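Local coordinates for CigR Protein (PDB 4EW5), which is of unknown function but is a putative inner membrane protein of Salmonella, represented here by its C-terminal domain, at residues K56-P59 with A60-G64; K75-D79 with N80-I84; R21-A24 with V25-L29. All coordinates share one frame; numbering follows the deposited sequence.

Contact 1 of 3, residues K56-P59 with A60-G64; sequences KTVP and ASMLG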
ATOM      1  N   LYS A  56       3.426   8.359  19.656  1.00 25.98           N
ATOM      2  CA  LYS A  56       4.142   7.303  20.366  1.00 26.62           C
ATOM      3  C   LYS A  56       5.028   6.510  19.466  1.00 25.05           C
ATOM      4  O   LYS A  56       4.825   6.454  18.276  1.00 25.39           O
ATOM      5  CB  LYS A  56       3.145   6.409  21.131  1.00 29.12           C
ATOM      6  CG  LYS A  56       2.266   7.203  22.070  1.00 35.36           C
ATOM      7  CD  LYS A  56       1.299   6.322  22.829  1.00 37.50           C
ATOM      8  CE  LYS A  56       0.366   7.196  23.671  1.00 43.50           C
ATOM      9  NZ  LYS A  56      -0.205   6.478  24.860  1.00 46.17           N
ATOM     10  N   THR A  57       6.044   5.898  20.043  1.00 25.62           N
ATOM     11  CA  THR A  57       7.053   5.235  19.248  1.00 25.37           C
ATOM     12  C   THR A  57       6.598   3.948  18.694  1.00 23.43           C
ATOM     13  O   THR A  57       6.026   3.105  19.393  1.00 24.50           O
ATOM     14  CB  THR A  57       8.335   5.025  20.064  1.00 28.26           C
ATOM     15  OG1 THR A  57       8.904   6.331  20.312  1.00 29.42           O
ATOM     16  CG2 THR A  57       9.378   4.189  19.333  1.00 27.42           C
ATOM     17  N   VAL A  58       6.901   3.723  17.437  1.00 21.42           N
ATOM     18  CA  VAL A  58       6.610   2.455  16.805  1.00 20.73           C
ATOM     19  C   VAL A  58       7.821   1.558  17.040  1.00 22.47           C
ATOM     20  O   VAL A  58       8.953   2.001  16.787  1.00 21.32           O
ATOM     21  CB  VAL A  58       6.436   2.630  15.237  1.00 21.52           C
ATOM     22  CG1 VAL A  58       6.392   1.255  14.529  1.00 19.47           C
ATOM     23  CG2 VAL A  58       5.135   3.459  14.956  1.00 21.52           C
ATOM     24  N   PRO A  59       7.621   0.306  17.453  1.00 23.24           N
ATOM     25  CA  PRO A  59       8.774  -0.565  17.740  1.00 25.73           C
ATOM     26  C   PRO A  59       9.597  -0.897  16.488  1.00 26.54           C
ATOM     27  O   PRO A  59       9.049  -1.004  15.402  1.00 24.66           O
ATOM     28  CB  PRO A  59       8.127  -1.850  18.330  1.00 26.04           C
ATOM     29  CG  PRO A  59       6.730  -1.802  17.867  1.00 25.59           C
ATOM     30  CD  PRO A  59       6.358  -0.372  17.767  1.00 24.06           C
ATOM     31  N   ALA A  60      10.914  -1.117  16.689  1.00 28.21           N
ATOM     32  CA  ALA A  60      11.846  -1.465  15.616  1.00 29.04           C
ATOM     33  C   ALA A  60      11.367  -2.622  14.798  1.00 28.96           C
ATOM     34  O   ALA A  60      11.530  -2.614  13.565  1.00 31.04           O
ATOM     35  CB  ALA A  60      13.269  -1.775  16.173  1.00 27.58           C
ATOM     36  N   SER A  61      10.739  -3.605  15.419  1.00 30.02           N
ATOM     37  CA  SER A  61      10.232  -4.742  14.660  1.00 31.13           C
ATOM     38  C   SER A  61       9.273  -4.265  13.575  1.00 29.85           C
ATOM     39  O   SER A  61       9.289  -4.796  12.449  1.00 30.79           O
ATOM     40  CB  SER A  61       9.431  -5.741  15.530  1.00 32.14           C
ATOM     41  OG  SER A  61       8.418  -5.009  16.249  1.00 34.83           O
HETATM   42  N   MSE A  62       8.416  -3.304  13.874  1.00 24.61           N
HETATM   43  CA  MSE A  62       7.501  -2.801  12.861  1.00 22.59           C
HETATM   44  C   MSE A  62       8.138  -1.804  11.901  1.00 22.31           C
HETATM   45  O   MSE A  62       7.809  -1.798  10.703  1.00 22.91           O
HETATM   46  CB  MSE A  62       6.254  -2.211  13.527  1.00 23.29           C
HETATM   47  CG  MSE A  62       5.269  -1.666  12.584  1.00 23.10           C
HETATM   48 SE   MSE A  62       3.517  -1.565  13.563  0.65 24.61          SE
HETATM   49  CE  MSE A  62       2.471  -0.953  12.109  1.00 19.35           C
ATOM     50  N   LEU A  63       9.014  -0.944  12.380  1.00 23.89           N
ATOM     51  CA  LEU A  63       9.687   0.009  11.539  1.00 26.10           C
ATOM     52  C   LEU A  63      10.550  -0.630  10.461  1.00 26.36           C
ATOM     53  O   LEU A  63      10.719  -0.046   9.412  1.00 27.04           O
ATOM     54  CB  LEU A  63      10.561   0.944  12.357  1.00 26.20           C
ATOM     55  CG  LEU A  63       9.854   2.035  13.126  1.00 26.35           C
ATOM     56  CD1 LEU A  63      10.876   2.961  13.797  1.00 26.34           C
ATOM     57  CD2 LEU A  63       8.963   2.867  12.223  1.00 27.08           C
ATOM     58  N   GLY A  64      11.068  -1.816  10.734  1.00 23.96           N
ATOM     59  CA  GLY A  64      11.730  -2.611   9.735  1.00 25.77           C
ATOM     60  C   GLY A  64      10.916  -2.993   8.518  1.00 26.57           C
ATOM     61  O   GLY A  64      11.520  -3.364   7.482  1.00 27.92           O
TER

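Contact 2 of 3, residues K75-D79 with N80-I84; sequences KIVGD and NLVLI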
ATOM      1  N   LYS A  75       4.788   7.084  13.554  1.00 18.57           N
ATOM      2  CA  LYS A  75       4.350   7.217  14.935  1.00 20.66           C
ATOM      3  C   LYS A  75       2.969   6.616  15.117  1.00 19.84           C
ATOM      4  O   LYS A  75       2.176   6.541  14.148  1.00 20.65           O
ATOM      5  CB  LYS A  75       4.328   8.682  15.336  1.00 21.11           C
ATOM      6  CG  LYS A  75       5.677   9.326  15.282  1.00 24.04           C
ATOM      7  CD  LYS A  75       6.474   8.925  16.535  1.00 27.90           C
ATOM      8  CE  LYS A  75       7.940   9.262  16.442  1.00 33.81           C
ATOM      9  NZ  LYS A  75       8.673   8.543  17.490  1.00 33.63           N
ATOM     10  N   ILE A  76       2.650   6.265  16.360  1.00 19.22           N
ATOM     11  CA  ILE A  76       1.296   5.909  16.737  1.00 21.83           C
ATOM     12  C   ILE A  76       0.631   7.190  17.298  1.00 22.91           C
ATOM     13  O   ILE A  76       1.084   7.755  18.295  1.00 23.30           O
ATOM     14  CB  ILE A  76       1.290   4.846  17.815  1.00 21.95           C
ATOM     15  CG1 ILE A  76       2.201   3.610  17.415  1.00 20.89           C
ATOM     16  CG2 ILE A  76      -0.145   4.352  18.128  1.00 21.86           C
ATOM     17  CD1 ILE A  76       2.218   2.525  18.518  1.00 22.92           C
ATOM     18  N   VAL A  77      -0.478   7.568  16.693  1.00 23.39           N
ATOM     19  CA  VAL A  77      -1.244   8.777  17.055  1.00 23.57           C
ATOM     20  C   VAL A  77      -2.672   8.320  17.240  1.00 23.98           C
ATOM     21  O   VAL A  77      -3.292   7.874  16.283  1.00 25.27           O
ATOM     22  CB  VAL A  77      -1.148   9.809  15.930  1.00 22.52           C
ATOM     23  CG1 VAL A  77      -1.998  11.042  16.249  1.00 26.15           C
ATOM     24  CG2 VAL A  77       0.292  10.196  15.759  1.00 22.45           C
ATOM     25  N   GLY A  78      -3.136   8.244  18.499  1.00 23.85           N
ATOM     26  CA  GLY A  78      -4.447   7.690  18.791  1.00 25.07           C
ATOM     27  C   GLY A  78      -4.321   6.219  18.451  1.00 26.83           C
ATOM     28  O   GLY A  78      -3.383   5.523  18.936  1.00 27.29           O
ATOM     29  N   ASP A  79      -5.232   5.735  17.628  1.00 27.38           N
ATOM     30  CA  ASP A  79      -5.091   4.343  17.089  1.00 27.04           C
ATOM     31  C   ASP A  79      -4.651   4.281  15.609  1.00 24.86           C
ATOM     32  O   ASP A  79      -4.834   3.256  14.950  1.00 25.57           O
ATOM     33  CB  ASP A  79      -6.309   3.507  17.365  1.00 30.42           C
ATOM     34  CG  ASP A  79      -7.567   4.029  16.692  1.00 32.86           C
ATOM     35  OD1 ASP A  79      -7.478   5.102  16.051  1.00 35.05           O
ATOM     36  OD2 ASP A  79      -8.606   3.361  16.841  1.00 34.13           O
ATOM     37  N   ASN A  80      -4.021   5.348  15.139  1.00 24.48           N
ATOM     38  CA  ASN A  80      -3.629   5.484  13.725  1.00 24.23           C
ATOM     39  C   ASN A  80      -2.145   5.386  13.525  1.00 21.68           C
ATOM     40  O   ASN A  80      -1.327   5.703  14.452  1.00 21.39           O
ATOM     41  CB  ASN A  80      -4.106   6.818  13.239  1.00 25.54           C
ATOM     42  CG  ASN A  80      -5.610   7.045  13.544  1.00 28.33           C
ATOM     43  OD1 ASN A  80      -6.470   6.211  13.202  1.00 29.51           O
ATOM     44  ND2 ASN A  80      -5.909   8.081  14.362  1.00 32.02           N
ATOM     45  N   LEU A  81      -1.737   5.064  12.303  1.00 22.28           N
ATOM     46  CA  LEU A  81      -0.312   5.027  12.011  1.00 20.47           C
ATOM     47  C   LEU A  81      -0.005   6.279  11.177  1.00 21.98           C
ATOM     48  O   LEU A  81      -0.627   6.474  10.112  1.00 24.17           O
ATOM     49  CB  LEU A  81       0.008   3.784  11.179  1.00 21.48           C
ATOM     50  CG  LEU A  81       1.443   3.587  10.716  1.00 21.84           C
ATOM     51  CD1 LEU A  81       2.489   3.647  11.837  1.00 22.73           C
ATOM     52  CD2 LEU A  81       1.550   2.288   9.868  1.00 22.09           C
ATOM     53  N   VAL A  82       0.971   7.088  11.580  1.00 19.77           N
ATOM     54  CA  VAL A  82       1.142   8.433  10.986  1.00 19.26           C
ATOM     55  C   VAL A  82       2.617   8.682  10.729  1.00 18.99           C
ATOM     56  O   VAL A  82       3.439   8.499  11.636  1.00 19.54           O
ATOM     57  CB  VAL A  82       0.573   9.519  11.929  1.00 21.67           C
ATOM     58  CG1 VAL A  82       0.659  10.884  11.217  1.00 20.95           C
ATOM     59  CG2 VAL A  82      -0.866   9.173  12.367  1.00 21.37           C
ATOM     60  N   LEU A  83       2.992   9.012   9.488  1.00 18.65           N
ATOM     61  CA  LEU A  83       4.313   9.382   9.177  1.00 17.61           C
ATOM     62  C   LEU A  83       4.396  10.910   9.409  1.00 21.13           C
ATOM     63  O   LEU A  83       3.597  11.685   8.836  1.00 20.19           O
ATOM     64  CB  LEU A  83       4.624   9.163   7.710  1.00 18.60           C
ATOM     65  CG  LEU A  83       6.060   9.397   7.221  1.00 17.44           C
ATOM     66  CD1 LEU A  83       7.061   8.390   7.831  1.00 17.03           C
ATOM     67  CD2 LEU A  83       6.181   9.384   5.719  1.00 18.43           C
ATOM     68  N   ILE A  84       5.444  11.321  10.095  1.00 20.36           N
ATOM     69  CA  ILE A  84       5.540  12.710  10.564  1.00 23.48           C
ATOM     70  C   ILE A  84       6.951  13.185  10.269  1.00 23.89           C
ATOM     71  O   ILE A  84       7.923  12.441  10.515  1.00 26.93           O
ATOM     72  CB  ILE A  84       5.245  12.722  12.087  1.00 26.89           C
ATOM     73  CG1 ILE A  84       3.771  12.453  12.312  1.00 27.84           C
ATOM     74  CG2 ILE A  84       5.561  14.029  12.738  1.00 30.20           C
ATOM     75  CD1 ILE A  84       3.373  12.259  13.779  1.00 32.79           C
TER
HETATM   76  O   HOH W   1      -7.989   8.076  16.634  1.00 34.42           O

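Contact 3 of 3, residues R21-A24 with V25-L29; sequences RQLA and VNLGL. With EDO (1,2-ethanediol), chain C.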
ATOM      1  N   ARG A  21      -2.053  -3.239   9.349  1.00 20.12           N
ATOM      2  CA  ARG A  21      -2.893  -3.942  10.287  1.00 20.23           C
ATOM      3  C   ARG A  21      -2.345  -5.339  10.560  1.00 20.62           C
ATOM      4  O   ARG A  21      -2.412  -5.817  11.653  1.00 20.05           O
ATOM      5  CB  ARG A  21      -4.342  -4.001   9.814  1.00 21.43           C
ATOM      6  CG  ARG A  21      -5.268  -4.761  10.733  1.00 23.37           C
ATOM      7  CD  ARG A  21      -5.520  -3.883  11.979  1.00 23.69           C
ATOM      8  NE  ARG A  21      -6.598  -4.391  12.799  1.00 25.11           N
ATOM      9  CZ  ARG A  21      -6.862  -4.007  14.055  1.00 25.84           C
ATOM     10  NH1 ARG A  21      -6.110  -3.131  14.683  1.00 24.33           N
ATOM     11  NH2 ARG A  21      -7.912  -4.546  14.669  1.00 28.39           N
ATOM     12  N   GLN A  22      -1.822  -6.009   9.548  1.00 21.83           N
ATOM     13  CA  GLN A  22      -1.109  -7.285   9.790  1.00 21.64           C
ATOM     14  C   GLN A  22       0.052  -7.149  10.713  1.00 20.63           C
ATOM     15  O   GLN A  22       0.256  -7.997  11.588  1.00 21.87           O
ATOM     16  CB  GLN A  22      -0.603  -7.863   8.480  1.00 23.73           C
ATOM     17  CG  GLN A  22      -1.690  -8.307   7.590  1.00 25.67           C
ATOM     18  CD  GLN A  22      -1.195  -8.604   6.173  1.00 29.49           C
ATOM     19  OE1 GLN A  22      -0.133  -8.164   5.752  1.00 27.45           O
ATOM     20  NE2 GLN A  22      -2.025  -9.296   5.436  1.00 30.31           N
ATOM     21  N   LEU A  23       0.868  -6.085  10.548  1.00 19.98           N
ATOM     22  CA  LEU A  23       1.977  -5.841  11.436  1.00 20.41           C
ATOM     23  C   LEU A  23       1.467  -5.572  12.850  1.00 21.93           C
ATOM     24  O   LEU A  23       1.941  -6.158  13.855  1.00 21.81           O
ATOM     25  CB  LEU A  23       2.776  -4.637  10.910  1.00 20.64           C
ATOM     26  CG  LEU A  23       3.664  -4.891   9.699  1.00 20.97           C
ATOM     27  CD1 LEU A  23       4.050  -3.596   8.972  1.00 18.97           C
ATOM     28  CD2 LEU A  23       4.914  -5.674  10.148  1.00 21.17           C
ATOM     29  N   ALA A  24       0.579  -4.579  12.999  1.00 22.01           N
ATOM     30  CA  ALA A  24       0.076  -4.290  14.371  1.00 23.48           C
ATOM     31  C   ALA A  24      -0.453  -5.518  15.105  1.00 24.08           C
ATOM     32  O   ALA A  24      -0.046  -5.779  16.259  1.00 23.67           O
ATOM     33  CB  ALA A  24      -1.027  -3.164  14.312  1.00 23.22           C
ATOM     34  N   VAL A  25      -1.345  -6.293  14.461  1.00 24.54           N
ATOM     35  CA  VAL A  25      -2.008  -7.384  15.116  1.00 24.94           C
ATOM     36  C   VAL A  25      -0.992  -8.477  15.481  1.00 25.89           C
ATOM     37  O   VAL A  25      -0.978  -8.967  16.581  1.00 25.41           O
ATOM     38  CB  VAL A  25      -3.148  -8.000  14.263  1.00 26.15           C
ATOM     39  CG1 VAL A  25      -3.621  -9.364  14.842  1.00 26.70           C
ATOM     40  CG2 VAL A  25      -4.292  -6.971  14.085  1.00 25.94           C
ATOM     41  N   ASN A  26      -0.151  -8.849  14.531  1.00 27.43           N
ATOM     42  CA  ASN A  26       0.846  -9.921  14.780  1.00 28.03           C
ATOM     43  C   ASN A  26       1.977  -9.577  15.702  1.00 30.19           C
ATOM     44  O   ASN A  26       2.576 -10.488  16.308  1.00 33.23           O
ATOM     45  CB  ASN A  26       1.275 -10.562  13.479  1.00 27.07           C
ATOM     46  CG  ASN A  26       0.088 -11.252  12.776  1.00 29.69           C
ATOM     47  OD1 ASN A  26      -0.317 -10.870  11.633  1.00 29.94           O
ATOM     48  ND2 ASN A  26      -0.548 -12.223  13.493  1.00 27.13           N
ATOM     49  N   LEU A  27       2.174  -8.279  15.957  1.00 29.66           N
ATOM     50  CA  LEU A  27       3.100  -7.790  16.982  1.00 32.13           C
ATOM     51  C   LEU A  27       2.434  -7.395  18.298  1.00 32.88           C
ATOM     52  O   LEU A  27       3.087  -6.929  19.216  1.00 34.26           O
ATOM     53  CB  LEU A  27       3.937  -6.611  16.426  1.00 33.82           C
ATOM     54  CG  LEU A  27       4.771  -6.984  15.192  1.00 34.80           C
ATOM     55  CD1 LEU A  27       5.344  -5.791  14.377  1.00 34.37           C
ATOM     56  CD2 LEU A  27       5.904  -7.921  15.665  1.00 38.08           C
ATOM     57  N   GLY A  28       1.122  -7.593  18.423  1.00 32.13           N
ATOM     58  CA  GLY A  28       0.441  -7.283  19.682  1.00 31.97           C
ATOM     59  C   GLY A  28       0.165  -5.807  19.951  1.00 31.26           C
ATOM     60  O   GLY A  28      -0.124  -5.414  21.078  1.00 34.87           O
ATOM     61  N   LEU A  29       0.182  -4.990  18.930  1.00 27.64           N
ATOM     62  CA  LEU A  29      -0.009  -3.548  19.070  1.00 27.19           C
ATOM     63  C   LEU A  29      -1.466  -3.191  18.743  1.00 28.54           C
ATOM     64  O   LEU A  29      -1.759  -2.545  17.746  1.00 30.62           O
ATOM     65  CB  LEU A  29       0.976  -2.864  18.113  1.00 26.79           C
ATOM     66  CG  LEU A  29       2.461  -3.282  18.283  1.00 27.72           C
ATOM     67  CD1 LEU A  29       3.399  -2.639  17.260  1.00 28.10           C
ATOM     68  CD2 LEU A  29       2.811  -2.918  19.699  1.00 30.01           C
TER
HETATM   69  C1  EDO C 501      -8.800  -6.418  11.550  1.00 33.79           C
HETATM   70  O1  EDO C 501      -9.364  -6.953  12.819  1.00 36.66           O
HETATM   71  C2  EDO C 501      -9.408  -5.065  11.090  1.00 37.68           C
HETATM   72  O2  EDO C 501      -9.412  -4.718   9.652  1.00 33.64           O

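Contact 1 of 3, residues K56-P59 with A60-G64
V58 meets M62 and L63 where the chain turns from an extended run into a short helix. CG1 of V58 does the touching. It lies 3.6 Å from CB of M62, and CG of M62 is almost as near. The two side chains cross at a slant. M62 is a selenomethionine, and its chain runs on extended, with the selenium still 4.1 Å from CG1 of V58. CG1 of V58 also meets CD2 of L63 at 3.8 Å. V58 places this methyl opposite its own backbone N (chi1 169°), and the one branch reaches both helix residues. L63 also laps the V58 backbone, with CD1 3.7 Å from V58 O.

P59 forms the next layer. CB of P59 is 3.8 Å from OG of S61, with CG of P59 a little farther. The same CG is only loosely against CB of M62.

The polar edge is the first turn of helix 60-63. P59 is the N-cap, so its carbonyl takes the first helical bond. L63 N donates to P59 O at 3.0 Å, nearly straight at 163°. M62 N is at 2.8 Å from the same P59 O, but the bond is bent and weak. As the cap, a proline brings no side-chain acceptor to the start of the helix.

Strand 56-57 is bonded to strand 72-77 through K56 and I76. V58 and M62 both reach L81 of strand 80-85. P59 and M62 pack on L29, just beyond helix 11-26, while L63 lies against E73 and W74.

Contact 2 of 3, residues K75-D79 with N80-I84
N80 folds its side chain back over the turn that runs from V77 to N80. CB of N80 sits 3.3 Å from V77 O. CG lies beside the N80 backbone N and opposite the carbonyl carbon (chi1 -52°), which leaves the amide by D79. The side chain crosses that of D79 at a slant, amide and carboxylate planes 68° apart. OD1 of N80 is 3.2 Å from OD1 of D79, another acceptor. OD1 of N80 is held instead by the backbone N of G97 and by ND2 of N96. ND2 of N80 gives a bond to a water at 3.1 Å, and that water donates to OD1 of D79.

This is the tip of a beta hairpin joining strands 72-77 and 80-85 through a type II' turn, with G78 at positive phi. N80 N donates to V77 O at 2.9 Å. The return bond, V77 N to N80 O, is straight. I76 and L81 form a non-hydrogen-bonded pair, then K75 and V82 a hydrogen-bonded one. Residues 81-84 belong to a range predicted to be a transmembrane helix, yet they are strand here.

On the N80 face, V77 and V82 cross at about a right angle, with CB of V77 3.6 Å from CG2 of V82. OD2 of D79 has a weak hydrogen bond with OG of S34. It also lies close to the D100 carboxylate, which may raise the proton affinity of one acid.

Contact 3 of 3, residues R21-A24 with V25-L29
R21 and V25, one helical turn apart, touch near the end of helix 11-26. CG2 of V25 rests over one face of the R21 guanidinium, 3.7 Å above its plane and offset toward the rim. A bend at chi2 (74°) lays the arginine toward V25, farther along the helix. The purely apolar contacts are looser. CD2 of L23 is 4.3 Å from CD1 of L27, and CB of A24 is as far from CB of L29.

The backbone bonds change in kind along the segment. V25 N to R21 O and N26 N to Q22 O are regular helical bonds. L27 N donates to L23 O at 3.0 Å and only weakly to A24 O. The helix then ends in a Schellman motif. G28 has positive phi (77°), G28 N returns to V25 O, and L29 N to A24 O at 2.8 Å.

Charged and polar contacts lie at the tip of R21. NH1 binds the carbonyls of V98 and D100, and NH2 binds that of L101. A 1,2-ethanediol, probably from the crystallisation liquor, lies at the guanidinium edge. Its C1 is 3.2 Å from NE of R21, and its O1 takes a weak bond from NH2.

The guanidinium is therefore held by neutral carbonyls around its nitrogens and a methyl over one face. It ties this helix to the C-terminal tail without a carboxylate partner among these bonds.

Contact 2 is the core contact, its centre about 4 Å from the centre of the chain. Contact 1 is partly buried, and contact 3 is at the surface. Contacts 1 and 2 share one sheet, since strands 56-57 and 72-77 are neighbours in it. They touch where CG2 of V58 is 3.8 Å from CG1 of I76. Contact 1 also touches contact 3, where CB of M62 is 3.8 Å from CD1 of L27. Contacts 2 and 3 do not meet. Contact 1 opens a helix with a proline cap, contact 3 closes one with a glycine, and contact 2 relies on paired strands. A water joins the polar end of contact 2, and an ethanediol lies beside contact 3.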